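Local coordinates for protein beta-lactamase (Burkholderia cenocepacia, PDB 5E2G) that probably hydrolyses beta-lactam antibiotics to substituted beta-amino acids, as a member of the class C beta-lactamase family, at residues Leu6-Thr11 and Tyr37-Tyr41; Asp55-Glu59 and Ala195-Gln199. Residue numbers count along the deposited sequence, not the author numbering.

Contact 1 of 2, residues Leu6-Thr11 and Tyr37-Tyr41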
ATOM      1  N   LEU A   6       0.498 -19.062  18.506  1.00 34.59           N
ATOM      2  CA  LEU A   6       0.623 -18.018  17.502  1.00 33.12           C
ATOM      3  C   LEU A   6       0.811 -16.654  18.147  1.00 32.26           C
ATOM      4  O   LEU A   6       1.685 -15.882  17.738  1.00 31.73           O
ATOM      5  CB  LEU A   6      -0.599 -18.030  16.595  1.00 35.89           C
ATOM      6  CG  LEU A   6      -0.562 -16.993  15.480  1.00 38.53           C
ATOM      7  CD1 LEU A   6       0.777 -17.035  14.753  1.00 36.28           C
ATOM      8  CD2 LEU A   6      -1.713 -17.235  14.523  1.00 41.74           C
ATOM      9  N   ARG A   7       0.016 -16.342  19.171  1.00 35.50           N
ATOM     10  CA  ARG A   7       0.156 -15.041  19.810  1.00 38.54           C
ATOM     11  C   ARG A   7       1.520 -14.908  20.471  1.00 40.52           C
ATOM     12  O   ARG A   7       2.148 -13.846  20.394  1.00 41.65           O
ATOM     13  CB  ARG A   7      -0.966 -14.804  20.827  1.00 43.05           C
ATOM     14  CG  ARG A   7      -1.209 -13.319  21.086  1.00 46.07           C
ATOM     15  CD  ARG A   7      -2.097 -13.014  22.290  1.00 50.03           C
ATOM     16  NE  ARG A   7      -1.790 -11.682  22.824  1.00 50.81           N
ATOM     17  CZ  ARG A   7      -2.426 -10.559  22.488  1.00 44.67           C
ATOM     18  NH1 ARG A   7      -2.058  -9.399  23.024  1.00 41.95           N
ATOM     19  NH2 ARG A   7      -3.439 -10.598  21.631  1.00 39.07           N
ATOM     20  N   ASP A   8       2.003 -15.980  21.107  1.00 42.77           N
ATOM     21  CA  ASP A   8       3.327 -15.934  21.717  1.00 44.99           C
ATOM     22  C   ASP A   8       4.391 -15.639  20.677  1.00 40.69           C
ATOM     23  O   ASP A   8       5.308 -14.850  20.925  1.00 42.03           O
ATOM     24  CB  ASP A   8       3.640 -17.249  22.427  1.00 56.77           C
ATOM     25  CG  ASP A   8       2.622 -17.599  23.489  1.00 68.67           C
ATOM     26  OD1 ASP A   8       1.802 -16.721  23.848  1.00 72.55           O
ATOM     27  OD2 ASP A   8       2.642 -18.757  23.965  1.00 72.03           O
ATOM     28  N   THR A   9       4.281 -16.264  19.503  1.00 38.06           N
ATOM     29  CA  THR A   9       5.247 -16.019  18.438  1.00 38.36           C
ATOM     30  C   THR A   9       5.260 -14.547  18.041  1.00 37.47           C
ATOM     31  O   THR A   9       6.329 -13.945  17.879  1.00 36.50           O
ATOM     32  CB  THR A   9       4.929 -16.892  17.225  1.00 37.29           C
ATOM     33  OG1 THR A   9       4.916 -18.270  17.611  1.00 40.55           O
ATOM     34  CG2 THR A   9       5.969 -16.679  16.142  1.00 33.66           C
ATOM     35  N   VAL A  10       4.077 -13.953  17.874  1.00 32.88           N
ATOM     36  CA  VAL A  10       4.009 -12.538  17.524  1.00 30.36           C
ATOM     37  C   VAL A  10       4.566 -11.692  18.659  1.00 30.00           C
ATOM     38  O   VAL A  10       5.432 -10.832  18.451  1.00 30.50           O
ATOM     39  CB  VAL A  10       2.564 -12.139  17.173  1.00 28.47           C
ATOM     40  CG1 VAL A  10       2.423 -10.632  17.133  1.00 24.30           C
ATOM     41  CG2 VAL A  10       2.168 -12.734  15.835  1.00 29.66           C
ATOM     42  N   THR A  11       4.099 -11.953  19.881  1.00 30.86           N
ATOM     43  CA  THR A  11       4.467 -11.126  21.025  1.00 33.93           C
ATOM     44  C   THR A  11       5.977 -11.038  21.189  1.00 34.91           C
ATOM     45  O   THR A  11       6.513  -9.961  21.475  1.00 36.07           O
ATOM     46  CB  THR A  11       3.827 -11.680  22.298  1.00 35.51           C
ATOM     47  OG1 THR A  11       2.406 -11.756  22.127  1.00 37.87           O
ATOM     48  CG2 THR A  11       4.141 -10.785  23.481  1.00 33.66           C
ATOM     49  N   TYR A  37      -6.143 -14.139  12.014  1.00 27.13           N
ATOM     50  CA  TYR A  37      -6.038 -13.819  13.434  1.00 24.51           C
ATOM     51  C   TYR A  37      -5.624 -12.364  13.558  1.00 24.17           C
ATOM     52  O   TYR A  37      -4.819 -11.879  12.761  1.00 22.66           O
ATOM     53  CB  TYR A  37      -4.995 -14.678  14.165  1.00 25.48           C
ATOM     54  CG  TYR A  37      -5.191 -16.171  14.057  1.00 29.60           C
ATOM     55  CD1 TYR A  37      -5.874 -16.870  15.043  1.00 33.66           C
ATOM     56  CD2 TYR A  37      -4.691 -16.879  12.974  1.00 28.23           C
ATOM     57  CE1 TYR A  37      -6.058 -18.232  14.950  1.00 36.12           C
ATOM     58  CE2 TYR A  37      -4.868 -18.239  12.874  1.00 30.66           C
ATOM     59  CZ  TYR A  37      -5.552 -18.911  13.865  1.00 37.26           C
ATOM     60  OH  TYR A  37      -5.735 -20.271  13.772  1.00 44.90           O
ATOM     61  N   VAL A  38      -6.154 -11.673  14.558  1.00 22.40           N
ATOM     62  CA  VAL A  38      -5.731 -10.311  14.849  1.00 21.88           C
ATOM     63  C   VAL A  38      -5.352 -10.229  16.317  1.00 22.92           C
ATOM     64  O   VAL A  38      -6.122 -10.652  17.184  1.00 23.95           O
ATOM     65  CB  VAL A  38      -6.807  -9.268  14.503  1.00 21.38           C
ATOM     66  CG1 VAL A  38      -6.351  -7.879  14.935  1.00 21.09           C
ATOM     67  CG2 VAL A  38      -7.091  -9.293  13.010  1.00 20.39           C
ATOM     68  N   PHE A  39      -4.167  -9.693  16.586  1.00 22.73           N
ATOM     69  CA  PHE A  39      -3.621  -9.572  17.931  1.00 23.74           C
ATOM     70  C   PHE A  39      -3.357  -8.102  18.218  1.00 25.07           C
ATOM     71  O   PHE A  39      -2.551  -7.472  17.524  1.00 23.43           O
ATOM     72  CB  PHE A  39      -2.336 -10.389  18.065  1.00 24.11           C
ATOM     73  CG  PHE A  39      -2.495 -11.828  17.676  1.00 26.60           C
ATOM     74  CD1 PHE A  39      -3.291 -12.679  18.431  1.00 28.41           C
ATOM     75  CD2 PHE A  39      -1.863 -12.329  16.554  1.00 25.88           C
ATOM     76  CE1 PHE A  39      -3.447 -13.999  18.079  1.00 28.97           C
ATOM     77  CE2 PHE A  39      -2.011 -13.650  16.199  1.00 26.87           C
ATOM     78  CZ  PHE A  39      -2.808 -14.486  16.961  1.00 28.18           C
ATOM     79  N   ASP A  40      -4.030  -7.560  19.231  1.00 24.63           N
ATOM     80  CA  ASP A  40      -3.934  -6.145  19.562  1.00 25.02           C
ATOM     81  C   ASP A  40      -2.984  -5.944  20.734  1.00 24.99           C
ATOM     82  O   ASP A  40      -2.921  -6.772  21.646  1.00 32.97           O
ATOM     83  CB  ASP A  40      -5.312  -5.559  19.894  1.00 27.76           C
ATOM     84  CG  ASP A  40      -6.229  -5.462  18.668  1.00 27.79           C
ATOM     85  OD1 ASP A  40      -5.723  -5.257  17.543  1.00 27.49           O
ATOM     86  OD2 ASP A  40      -7.459  -5.599  18.832  1.00 29.27           O
ATOM     87  N   TYR A  41      -2.244  -4.837  20.703  1.00 24.66           N
ATOM     88  CA  TYR A  41      -1.275  -4.524  21.745  1.00 27.25           C
ATOM     89  C   TYR A  41      -1.353  -3.051  22.121  1.00 28.19           C
ATOM     90  O   TYR A  41      -1.475  -2.186  21.251  1.00 27.97           O
ATOM     91  CB  TYR A  41       0.156  -4.852  21.302  1.00 25.22           C
ATOM     92  CG  TYR A  41       0.382  -6.307  20.975  1.00 27.28           C
ATOM     93  CD1 TYR A  41       0.092  -6.809  19.713  1.00 24.20           C
ATOM     94  CD2 TYR A  41       0.890  -7.180  21.925  1.00 27.71           C
ATOM     95  CE1 TYR A  41       0.296  -8.140  19.408  1.00 28.86           C
ATOM     96  CE2 TYR A  41       1.096  -8.505  21.633  1.00 28.05           C
ATOM     97  CZ  TYR A  41       0.798  -8.983  20.374  1.00 30.51           C
ATOM     98  OH  TYR A  41       1.006 -10.315  20.089  1.00 33.26           O
TER
HETATM   99  O   HOH W   1      -5.909  -8.875  21.005  1.00 31.81           O
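L6 opens the interface by directing its CD2 over the face of the Y37 ring, a CH-pi contact with L6 CD2 3.7 Å from the ring centroid, while L6 CG lies 3.7 Å from F39 CZ. R7 follows with three roles. Its CA sits over the face of the F39 ring; the guanidinium rests on the Y41 ring as an off-centre cation-pi contact; and R7 NH1 donates to D40 O (3.1 Å). A water accepts from R7 NH2 and D40 N, so the arginine holds D40 O directly and D40 N through it. Helix 3-21 thus packs against strand 35-42, an outermost strand of the main antiparallel sheet of the serine beta-lactamase fold; the axes of segments 6-11 and 37-41 approach to 9.8 Å at 48°. One turn beyond L6, V10 reaches F39 (CG2 to CD2, 4.1 Å) and touches I28 on the adjoining strand. T11 OG1 accepts from Y41 OH at 2.9 Å and donates to R7 O at 2.7 Å, tying the phenol to the helix.

Contact 2 of 2, residues Asp55-Glu59 and Ala195-Gln199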
ATOM      1  N   ASP A  55     -11.693  -2.437  16.262  1.00 22.49           N
ATOM      2  CA  ASP A  55     -12.167  -1.373  15.387  1.00 28.09           C
ATOM      3  C   ASP A  55     -11.220  -0.185  15.306  1.00 25.98           C
ATOM      4  O   ASP A  55     -11.526   0.780  14.598  1.00 24.32           O
ATOM      5  CB  ASP A  55     -13.543  -0.906  15.851  1.00 33.82           C
ATOM      6  CG  ASP A  55     -14.565  -2.011  15.805  1.00 40.60           C
ATOM      7  OD1 ASP A  55     -14.342  -2.988  15.054  1.00 44.20           O
ATOM      8  OD2 ASP A  55     -15.588  -1.905  16.516  1.00 44.53           O
ATOM      9  N   THR A  56     -10.085  -0.237  16.002  1.00 21.61           N
ATOM     10  CA  THR A  56      -9.136   0.870  16.022  1.00 21.37           C
ATOM     11  C   THR A  56      -8.579   1.146  14.628  1.00 20.15           C
ATOM     12  O   THR A  56      -8.136   0.229  13.933  1.00 22.52           O
ATOM     13  CB  THR A  56      -8.003   0.537  16.986  1.00 21.82           C
ATOM     14  OG1 THR A  56      -8.522   0.472  18.315  1.00 23.09           O
ATOM     15  CG2 THR A  56      -6.894   1.582  16.907  1.00 27.97           C
ATOM     16  N   LEU A  57      -8.585   2.416  14.229  1.00 25.40           N
ATOM     17  CA  LEU A  57      -8.156   2.827  12.894  1.00 24.20           C
ATOM     18  C   LEU A  57      -6.712   3.321  12.913  1.00 24.69           C
ATOM     19  O   LEU A  57      -6.330   4.113  13.785  1.00 25.05           O
ATOM     20  CB  LEU A  57      -9.072   3.921  12.334  1.00 19.03           C
ATOM     21  CG  LEU A  57     -10.544   3.569  12.068  1.00 28.04           C
ATOM     22  CD1 LEU A  57     -11.393   4.831  11.896  1.00 27.96           C
ATOM     23  CD2 LEU A  57     -10.698   2.664  10.849  1.00 23.64           C
ATOM     24  N   PHE A  58      -5.920   2.853  11.944  1.00 22.57           N
ATOM     25  CA  PHE A  58      -4.553   3.296  11.717  1.00 20.89           C
ATOM     26  C   PHE A  58      -4.428   3.865  10.308  1.00 20.62           C
ATOM     27  O   PHE A  58      -5.092   3.399   9.380  1.00 20.54           O
ATOM     28  CB  PHE A  58      -3.553   2.147  11.868  1.00 19.57           C
ATOM     29  CG  PHE A  58      -3.555   1.498  13.220  1.00 21.34           C
ATOM     30  CD1 PHE A  58      -4.512   0.550  13.551  1.00 20.48           C
ATOM     31  CD2 PHE A  58      -2.579   1.807  14.151  1.00 24.59           C
ATOM     32  CE1 PHE A  58      -4.511  -0.054  14.790  1.00 21.03           C
ATOM     33  CE2 PHE A  58      -2.572   1.196  15.394  1.00 24.30           C
ATOM     34  CZ  PHE A  58      -3.546   0.267  15.711  1.00 23.31           C
ATOM     35  N   GLU A  59      -3.571   4.876  10.151  1.00 20.46           N
ATOM     36  CA  GLU A  59      -3.189   5.350   8.825  1.00 16.10           C
ATOM     37  C   GLU A  59      -2.121   4.423   8.254  1.00 15.50           C
ATOM     38  O   GLU A  59      -1.100   4.171   8.901  1.00 16.80           O
ATOM     39  CB  GLU A  59      -2.649   6.780   8.883  1.00 19.51           C
ATOM     40  CG  GLU A  59      -3.457   7.717   9.750  1.00 21.08           C
ATOM     41  CD  GLU A  59      -2.763   9.044  10.007  1.00 22.52           C
ATOM     42  OE1 GLU A  59      -1.601   9.216   9.579  1.00 21.10           O
ATOM     43  OE2 GLU A  59      -3.387   9.914  10.651  1.00 25.39           O
ATOM     44  N   ALA A 195     -14.197   8.227  16.827  1.00 29.14           N
ATOM     45  CA  ALA A 195     -13.822   7.652  18.114  1.00 31.04           C
ATOM     46  C   ALA A 195     -12.914   6.441  17.974  1.00 26.69           C
ATOM     47  O   ALA A 195     -12.208   6.103  18.928  1.00 27.88           O
ATOM     48  CB  ALA A 195     -15.073   7.260  18.902  1.00 32.80           C
ATOM     49  N   ASP A 196     -12.927   5.777  16.820  1.00 24.80           N
ATOM     50  CA  ASP A 196     -12.083   4.616  16.564  1.00 24.65           C
ATOM     51  C   ASP A 196     -10.687   4.980  16.072  1.00 25.91           C
ATOM     52  O   ASP A 196      -9.824   4.100  16.013  1.00 25.33           O
ATOM     53  CB  ASP A 196     -12.743   3.697  15.526  1.00 26.88           C
ATOM     54  CG  ASP A 196     -14.116   3.205  15.953  1.00 32.87           C
ATOM     55  OD1 ASP A 196     -14.420   3.230  17.166  1.00 38.91           O
ATOM     56  OD2 ASP A 196     -14.886   2.773  15.069  1.00 32.54           O
ATOM     57  N   TYR A 197     -10.448   6.246  15.733  1.00 27.58           N
ATOM     58  CA  TYR A 197      -9.255   6.677  15.008  1.00 26.96           C
ATOM     59  C   TYR A 197      -8.110   6.849  15.997  1.00 27.88           C
ATOM     60  O   TYR A 197      -8.130   7.764  16.824  1.00 31.83           O
ATOM     61  CB  TYR A 197      -9.574   7.973  14.267  1.00 22.16           C
ATOM     62  CG  TYR A 197      -8.609   8.433  13.192  1.00 24.30           C
ATOM     63  CD1 TYR A 197      -7.296   7.985  13.143  1.00 26.01           C
ATOM     64  CD2 TYR A 197      -9.023   9.347  12.227  1.00 24.85           C
ATOM     65  CE1 TYR A 197      -6.421   8.433  12.161  1.00 25.16           C
ATOM     66  CE2 TYR A 197      -8.162   9.797  11.247  1.00 23.65           C
ATOM     67  CZ  TYR A 197      -6.863   9.339  11.217  1.00 23.23           C
ATOM     68  OH  TYR A 197      -6.010   9.791  10.240  1.00 23.73           O
ATOM     69  N   ALA A 198      -7.107   5.978  15.909  1.00 26.90           N
ATOM     70  CA  ALA A 198      -5.974   6.050  16.816  1.00 21.69           C
ATOM     71  C   ALA A 198      -5.209   7.355  16.616  1.00 25.29           C
ATOM     72  O   ALA A 198      -5.330   8.027  15.591  1.00 24.60           O
ATOM     73  CB  ALA A 198      -5.044   4.856  16.608  1.00 23.40           C
ATOM     74  N   GLN A 199      -4.420   7.723  17.622  1.00 27.39           N
ATOM     75  CA  GLN A 199      -3.558   8.892  17.535  1.00 28.51           C
ATOM     76  C   GLN A 199      -2.164   8.457  17.106  1.00 26.06           C
ATOM     77  O   GLN A 199      -1.594   7.526  17.681  1.00 23.99           O
ATOM     78  CB  GLN A 199      -3.495   9.634  18.871  1.00 34.19           C
ATOM     79  CG  GLN A 199      -2.482  10.779  18.906  1.00 40.24           C
ATOM     80  CD  GLN A 199      -2.957  12.041  18.199  1.00 45.05           C
ATOM     81  OE1 GLN A 199      -2.317  12.518  17.263  1.00 41.53           O
ATOM     82  NE2 GLN A 199      -4.073  12.601  18.666  1.00 51.89           N
TER
HETATM   83  O   HOH W   2     -14.068   1.247  13.282  1.00 28.92           O
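The two backbones run in the same direction and meet at a single beta bridge between L57 and Y197, whose CA atoms are 4.5 Å apart. L57 uses both polar main-chain atoms here: its N donates to D196 O (2.7 Å, 165°), and its O accepts from A198 N (2.9 Å, 154°). D196 O also receives a CA-H...O contact from T56 CA at 3.3 Å. A bridging water serves the end of the pairing, donating to D55 O (2.9 Å) and to D196 OD2 (2.5 Å), so two acceptors that would otherwise face each other are reconciled. The two L57 bonds define an isolated parallel beta bridge, which fastens segment 55-59, carrying the short strand 58-59 (F58 paired with T224), to the connection from helix 168-180 to strand 200-201. As in the serine beta-lactamase fold, helix 64-77 follows strand 58-59, and the SxxK serine probably lies near its start. Farther along, Y197 OH donates to E59 OE2 (2.7 Å) at the edge of its ring and is also hydrogen-bonded to R223, while E59 OE1 is hydrogen-bonded to T317 OG1. The carbonyls of Y197 and A198 are met by R209, which adds a cation-pi contact with Y197, and T56 OG1 bonds to T53 N. Apolar contact is modest: L57 CD1 approaches Y197 CB at 4.3 Å, and T56 CG2 lies 3.8 Å from A198 CB.

Overall arrangement
Contact 1 closes before contact 2 opens in the sequence, and strand 35-42 of the first is followed directly by strand 58-59 of the second. Their centres lie 19 Å apart; the nearest atoms are about 6 Å apart, so they do not touch. Contact 1 is the more peripheral, its centre 22 Å from the centre of the chain against 18 Å for contact 2, and it is only partly buried, whereas contact 2 is buried. Contact 2 is also the one nearer in sequence to the probable catalytic machinery: E59 precedes by three residues S62, which with K65 forms an SxxK motif that is the likely nucleophile-bearing element, as in other class C enzymes.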